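Local coordinates for cyclic di-GMP-binding protein XC_3703 (Xanthomonas campestris pv. campestris, PDB 5B7W) that binds the second messenger cyclic di-GMP and, as its effector, regulates virulence and biofilm formation, promoting DNA binding by a LysR-type transcriptional regulator when the nucleotide is absent, at residues M1-H13 / D149-D161. Numbering follows the deposited sequence.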
loop_
_atom_site.group_PDB
_atom_site.type_symbol
_atom_site.label_atom_id
_atom_site.label_comp_id
_atom_site.label_asym_id
_atom_site.label_seq_id
_atom_site.Cartn_x
_atom_site.Cartn_y
_atom_site.Cartn_z
ATOM N N MET A 1 3.914 -9.638 29.411
ATOM C CA MET A 1 4.721 -9.352 28.232
ATOM C C MET A 1 3.985 -8.406 27.287
ATOM O O MET A 1 2.968 -8.778 26.699
ATOM C CB MET A 1 5.089 -10.650 27.506
ATOM C CG MET A 1 5.847 -11.652 28.367
ATOM S SD MET A 1 7.598 -11.778 27.948
ATOM C CE MET A 1 7.525 -12.804 26.482
ATOM N N PRO A 2 4.492 -7.182 27.151
ATOM C CA PRO A 2 3.848 -6.212 26.259
ATOM C C PRO A 2 3.915 -6.658 24.807
ATOM O O PRO A 2 4.807 -7.408 24.402
ATOM C CB PRO A 2 4.656 -4.926 26.481
ATOM C CG PRO A 2 5.383 -5.136 27.775
ATOM C CD PRO A 2 5.643 -6.604 27.865
ATOM N N SER A 3 2.956 -6.179 24.017
ATOM C CA SER A 3 2.872 -6.582 22.622
ATOM C C SER A 3 2.268 -5.460 21.791
ATOM O O SER A 3 1.631 -4.540 22.311
ATOM C CB SER A 3 2.046 -7.863 22.456
ATOM O OG SER A 3 0.682 -7.630 22.755
ATOM N N PHE A 4 2.484 -5.555 20.481
ATOM C CA PHE A 4 1.875 -4.656 19.514
ATOM C C PHE A 4 1.643 -5.440 18.230
ATOM O O PHE A 4 2.104 -6.574 18.079
ATOM C CB PHE A 4 2.746 -3.421 19.258
ATOM C CG PHE A 4 4.033 -3.723 18.545
ATOM C CD1 PHE A 4 5.154 -4.123 19.253
ATOM C CD2 PHE A 4 4.124 -3.605 17.168
ATOM C CE1 PHE A 4 6.339 -4.403 18.600
ATOM C CE2 PHE A 4 5.306 -3.883 16.510
ATOM C CZ PHE A 4 6.414 -4.285 17.227
ATOM N N ASP A 5 0.928 -4.821 17.298
ATOM C CA ASP A 5 0.612 -5.436 16.017
ATOM C C ASP A 5 1.337 -4.708 14.896
ATOM O O ASP A 5 1.306 -3.475 14.827
ATOM C CB ASP A 5 -0.895 -5.428 15.756
ATOM C CG ASP A 5 -1.599 -6.620 16.368
ATOM O OD1 ASP A 5 -0.908 -7.584 16.757
ATOM O OD2 ASP A 5 -2.844 -6.594 16.453
ATOM N N VAL A 6 1.990 -5.472 14.029
ATOM C CA VAL A 6 2.507 -4.955 12.768
ATOM C C VAL A 6 1.412 -5.126 11.726
ATOM O O VAL A 6 0.993 -6.252 11.434
ATOM C CB VAL A 6 3.794 -5.678 12.347
ATOM C CG1 VAL A 6 4.368 -5.047 11.085
ATOM C CG2 VAL A 6 4.811 -5.654 13.474
ATOM N N ILE A 7 0.934 -4.013 11.178
ATOM C CA ILE A 7 -0.168 -4.041 10.227
ATOM C C ILE A 7 0.273 -3.372 8.934
ATOM O O ILE A 7 1.283 -2.665 8.874
ATOM C CB ILE A 7 -1.437 -3.359 10.777
ATOM C CG1 ILE A 7 -1.190 -1.865 10.996
ATOM C CG2 ILE A 7 -1.888 -4.026 12.065
ATOM C CD1 ILE A 7 -2.398 -1.117 11.517
ATOM N N SER A 8 -0.510 -3.614 7.885
ATOM C CA SER A 8 -0.333 -2.964 6.585
ATOM C C SER A 8 -1.738 -2.647 6.082
ATOM O O SER A 8 -2.369 -3.467 5.410
ATOM C CB SER A 8 0.438 -3.842 5.613
ATOM O OG SER A 8 0.755 -3.118 4.436
ATOM N N GLU A 9 -2.224 -1.459 6.424
ATOM C CA GLU A 9 -3.601 -1.081 6.155
ATOM C C GLU A 9 -3.653 0.282 5.485
ATOM O O GLU A 9 -2.770 1.123 5.669
ATOM C CB GLU A 9 -4.431 -1.058 7.443
ATOM C CG GLU A 9 -4.586 -2.420 8.094
ATOM C CD GLU A 9 -5.459 -2.379 9.331
ATOM O OE1 GLU A 9 -5.828 -1.266 9.764
ATOM O OE2 GLU A 9 -5.777 -3.459 9.870
ATOM N N VAL A 10 -4.708 0.483 4.702
ATOM C CA VAL A 10 -4.982 1.746 4.031
ATOM C C VAL A 10 -6.389 2.178 4.416
ATOM O O VAL A 10 -7.328 1.379 4.339
ATOM C CB VAL A 10 -4.852 1.621 2.501
ATOM C CG1 VAL A 10 -5.173 2.946 1.828
ATOM C CG2 VAL A 10 -3.457 1.145 2.122
ATOM N N ASP A 11 -6.530 3.432 4.841
ATOM C CA ASP A 11 -7.842 3.955 5.202
ATOM C C ASP A 11 -8.769 3.920 3.993
ATOM O O ASP A 11 -8.437 4.444 2.926
ATOM C CB ASP A 11 -7.712 5.380 5.738
ATOM C CG ASP A 11 -9.030 5.938 6.237
ATOM O OD1 ASP A 11 -9.741 6.585 5.441
ATOM O OD2 ASP A 11 -9.353 5.731 7.426
ATOM N N LYS A 12 -9.937 3.292 4.164
ATOM C CA LYS A 12 -10.833 3.088 3.031
ATOM C C LYS A 12 -11.407 4.401 2.512
ATOM O O LYS A 12 -11.667 4.526 1.310
ATOM C CB LYS A 12 -11.962 2.128 3.409
ATOM C CG LYS A 12 -12.956 2.678 4.420
ATOM C CD LYS A 12 -14.306 1.993 4.286
ATOM C CE LYS A 12 -14.947 2.313 2.943
ATOM N NZ LYS A 12 -16.284 1.678 2.788
ATOM N N HIS A 13 -11.609 5.388 3.388
ATOM C CA HIS A 13 -12.149 6.664 2.929
ATOM C C HIS A 13 -11.097 7.466 2.175
ATOM O O HIS A 13 -11.370 8.006 1.096
ATOM C CB HIS A 13 -12.690 7.477 4.102
ATOM C CG HIS A 13 -12.997 8.896 3.744
ATOM N ND1 HIS A 13 -14.010 9.239 2.874
ATOM C CD2 HIS A 13 -12.405 10.057 4.110
ATOM C CE1 HIS A 13 -14.037 10.552 2.730
ATOM N NE2 HIS A 13 -13.074 11.072 3.469
ATOM N N ASP A 149 13.974 -3.139 4.284
ATOM C CA ASP A 149 13.788 -3.153 2.834
ATOM C C ASP A 149 12.625 -4.094 2.537
ATOM O O ASP A 149 12.811 -5.263 2.193
ATOM C CB ASP A 149 15.069 -3.583 2.119
ATOM C CG ASP A 149 15.069 -3.209 0.650
ATOM O OD1 ASP A 149 15.489 -2.078 0.326
ATOM O OD2 ASP A 149 14.650 -4.043 -0.181
ATOM N N PHE A 150 11.409 -3.570 2.668
ATOM C CA PHE A 150 10.199 -4.375 2.610
ATOM C C PHE A 150 9.274 -3.874 1.510
ATOM O O PHE A 150 9.182 -2.667 1.261
ATOM C CB PHE A 150 9.470 -4.355 3.956
ATOM C CG PHE A 150 8.563 -5.526 4.168
ATOM C CD1 PHE A 150 9.064 -6.816 4.128
ATOM C CD2 PHE A 150 7.214 -5.342 4.419
ATOM C CE1 PHE A 150 8.238 -7.899 4.324
ATOM C CE2 PHE A 150 6.382 -6.424 4.617
ATOM C CZ PHE A 150 6.896 -7.703 4.571
ATOM N N GLU A 151 8.587 -4.814 0.862
ATOM C CA GLU A 151 7.668 -4.532 -0.234
ATOM C C GLU A 151 6.312 -4.028 0.243
ATOM O O GLU A 151 5.380 -3.941 -0.564
ATOM C CB GLU A 151 7.478 -5.788 -1.089
ATOM C CG GLU A 151 6.946 -6.986 -0.318
ATOM C CD GLU A 151 6.836 -8.230 -1.174
ATOM O OE1 GLU A 151 7.635 -9.168 -0.965
ATOM O OE2 GLU A 151 5.954 -8.271 -2.057
ATOM N N LEU A 152 6.178 -3.702 1.530
ATOM C CA LEU A 152 4.913 -3.251 2.082
ATOM C C LEU A 152 5.101 -2.108 3.073
ATOM O O LEU A 152 6.039 -2.129 3.881
ATOM C CB LEU A 152 4.153 -4.374 2.801
ATOM C CG LEU A 152 3.082 -5.166 2.048
ATOM C CD1 LEU A 152 3.684 -6.316 1.271
ATOM C CD2 LEU A 152 1.998 -5.676 2.993
ATOM N N PRO A 153 4.207 -1.123 3.043
ATOM C CA PRO A 153 4.173 -0.137 4.129
ATOM C C PRO A 153 3.727 -0.792 5.426
ATOM O O PRO A 153 2.803 -1.608 5.447
ATOM C CB PRO A 153 3.146 0.894 3.640
ATOM C CG PRO A 153 3.017 0.649 2.160
ATOM C CD PRO A 153 3.236 -0.816 1.985
ATOM N N LEU A 154 4.399 -0.429 6.514
ATOM C CA LEU A 154 4.130 -0.998 7.827
ATOM C C LEU A 154 3.654 0.093 8.774
ATOM O O LEU A 154 4.249 1.174 8.831
ATOM C CB LEU A 154 5.374 -1.681 8.403
ATOM C CG LEU A 154 5.947 -2.866 7.623
ATOM C CD1 LEU A 154 7.124 -3.474 8.370
ATOM C CD2 LEU A 154 4.871 -3.911 7.364
ATOM N N GLN A 155 2.581 -0.192 9.503
ATOM C CA GLN A 155 2.145 0.615 10.631
ATOM C C GLN A 155 2.106 -0.261 11.876
ATOM O O GLN A 155 2.212 -1.488 11.803
ATOM C CB GLN A 155 0.773 1.252 10.374
ATOM C CG GLN A 155 0.670 2.015 9.064
ATOM C CD GLN A 155 0.173 1.146 7.929
ATOM O OE1 GLN A 155 -0.833 0.448 8.063
ATOM N NE2 GLN A 155 0.878 1.179 6.805
ATOM N N PHE A 156 1.957 0.381 13.031
ATOM C CA PHE A 156 2.017 -0.322 14.305
ATOM C C PHE A 156 0.956 0.241 15.236
ATOM O O PHE A 156 0.858 1.461 15.404
ATOM C CB PHE A 156 3.410 -0.192 14.935
ATOM C CG PHE A 156 4.537 -0.421 13.966
ATOM C CD1 PHE A 156 5.027 -1.697 13.743
ATOM C CD2 PHE A 156 5.098 0.637 13.269
ATOM C CE1 PHE A 156 6.059 -1.910 12.850
ATOM C CE2 PHE A 156 6.126 0.430 12.374
ATOM C CZ PHE A 156 6.609 -0.845 12.163
ATOM N N ASP A 157 0.164 -0.644 15.835
ATOM C CA ASP A 157 -0.924 -0.232 16.714
ATOM C C ASP A 157 -1.219 -1.367 17.690
ATOM O O ASP A 157 -0.465 -2.342 17.781
ATOM C CB ASP A 157 -2.164 0.157 15.900
ATOM C CG ASP A 157 -2.824 -1.034 15.223
ATOM O OD1 ASP A 157 -2.159 -2.078 15.045
ATOM O OD2 ASP A 157 -4.014 -0.924 14.863
ATOM N N ASN A 158 -2.332 -1.234 18.416
ATOM C CA ASN A 158 -2.823 -2.260 19.336
ATOM C C ASN A 158 -1.760 -2.636 20.368
ATOM O O ASN A 158 -1.511 -3.811 20.645
ATOM C CB ASN A 158 -3.313 -3.492 18.571
ATOM C CG ASN A 158 -4.249 -4.354 19.396
ATOM O OD1 ASN A 158 -4.253 -5.579 19.274
ATOM N ND2 ASN A 158 -5.047 -3.716 20.247
ATOM N N PHE A 159 -1.127 -1.614 20.940
ATOM C CA PHE A 159 -0.126 -1.815 21.981
ATOM C C PHE A 159 -0.816 -2.274 23.259
ATOM O O PHE A 159 -1.577 -1.516 23.871
ATOM C CB PHE A 159 0.659 -0.526 22.214
ATOM C CG PHE A 159 1.581 -0.160 21.084
ATOM C CD1 PHE A 159 1.081 0.335 19.889
ATOM C CD2 PHE A 159 2.953 -0.303 21.221
ATOM C CE1 PHE A 159 1.930 0.673 18.852
ATOM C CE2 PHE A 159 3.807 0.034 20.188
ATOM C CZ PHE A 159 3.294 0.523 19.002
ATOM N N ARG A 160 -0.559 -3.515 23.665
ATOM C CA ARG A 160 -1.169 -4.093 24.852
ATOM C C ARG A 160 -0.091 -4.496 25.848
ATOM O O ARG A 160 1.050 -4.782 25.474
ATOM C CB ARG A 160 -2.033 -5.312 24.497
ATOM C CG ARG A 160 -3.101 -5.030 23.449
ATOM C CD ARG A 160 -4.095 -6.178 23.323
ATOM N NE ARG A 160 -3.447 -7.461 23.066
ATOM C CZ ARG A 160 -3.367 -8.449 23.952
ATOM N NH1 ARG A 160 -3.901 -8.306 25.157
ATOM N NH2 ARG A 160 -2.759 -9.583 23.632
ATOM N N ASP A 161 -0.465 -4.514 27.123
ATOM C CA ASP A 161 0.447 -4.920 28.186
ATOM C C ASP A 161 -0.284 -5.753 29.231
ATOM O O ASP A 161 -1.376 -6.264 28.977
ATOM C CB ASP A 161 1.093 -3.696 28.840
ATOM C CG ASP A 161 0.074 -2.769 29.472
ATOM O OD1 ASP A 161 -0.470 -1.905 28.753
ATOM O OD2 ASP A 161 -0.184 -2.909 30.685
HETATM O O HOH W 1 -4.246 -4.420 15.304
HETATM O O HOH W 2 -0.532 1.091 4.361
HETATM O O HOH W 3 -5.724 -2.347 12.799
#
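Ser3, Asp5 and Ile7 each exchange two backbone hydrogen bonds with Arg160, Asp157 and Gln155 respectively, joining strands 3-7 and 155-160 antiparallel. A beta bulge shifts the register between the first two pairs; there Asn158, with positive phi (56°), and Phe159 together lie opposite Phe4. Past the strand end, Ser8 OG donates to Pro153 O (2.7 Å) in the carbonyl plane, its hydroxyl anti to the backbone N (chi1 -172°). Gln155, bent at chi2 (92°), brings OE1 to Glu9 N (2.9 Å) on a lone pair, while its NE2 reaches Glu9 O through a water. Another water donates to both Asp5 OD2 and Asp157 OD1. Asp5 OD2 and Asn158 OD1, two acceptors 3.3 Å apart, share Arg129, by salt bridge and hydrogen bond respectively, which probably offsets their repulsion. On the helix-facing side, Phe4 CE2 meets Phe156 CD1 at 3.5 Å with the rings oblique, and Val6 CG2 touches the Phe156 edge. Phe4 CB sits over the centre of the Phe159 face, 3.7 Å from its centroid, a CH-pi contact. Helix 135-146 packs on Phe4, Val6 and Phe156. The N-terminal strand thus sits between strands 127-132 and 155-160, completing the four-stranded RRM-like sheet of domain I; Asp161 probably contributes to its cyclic di-GMP site.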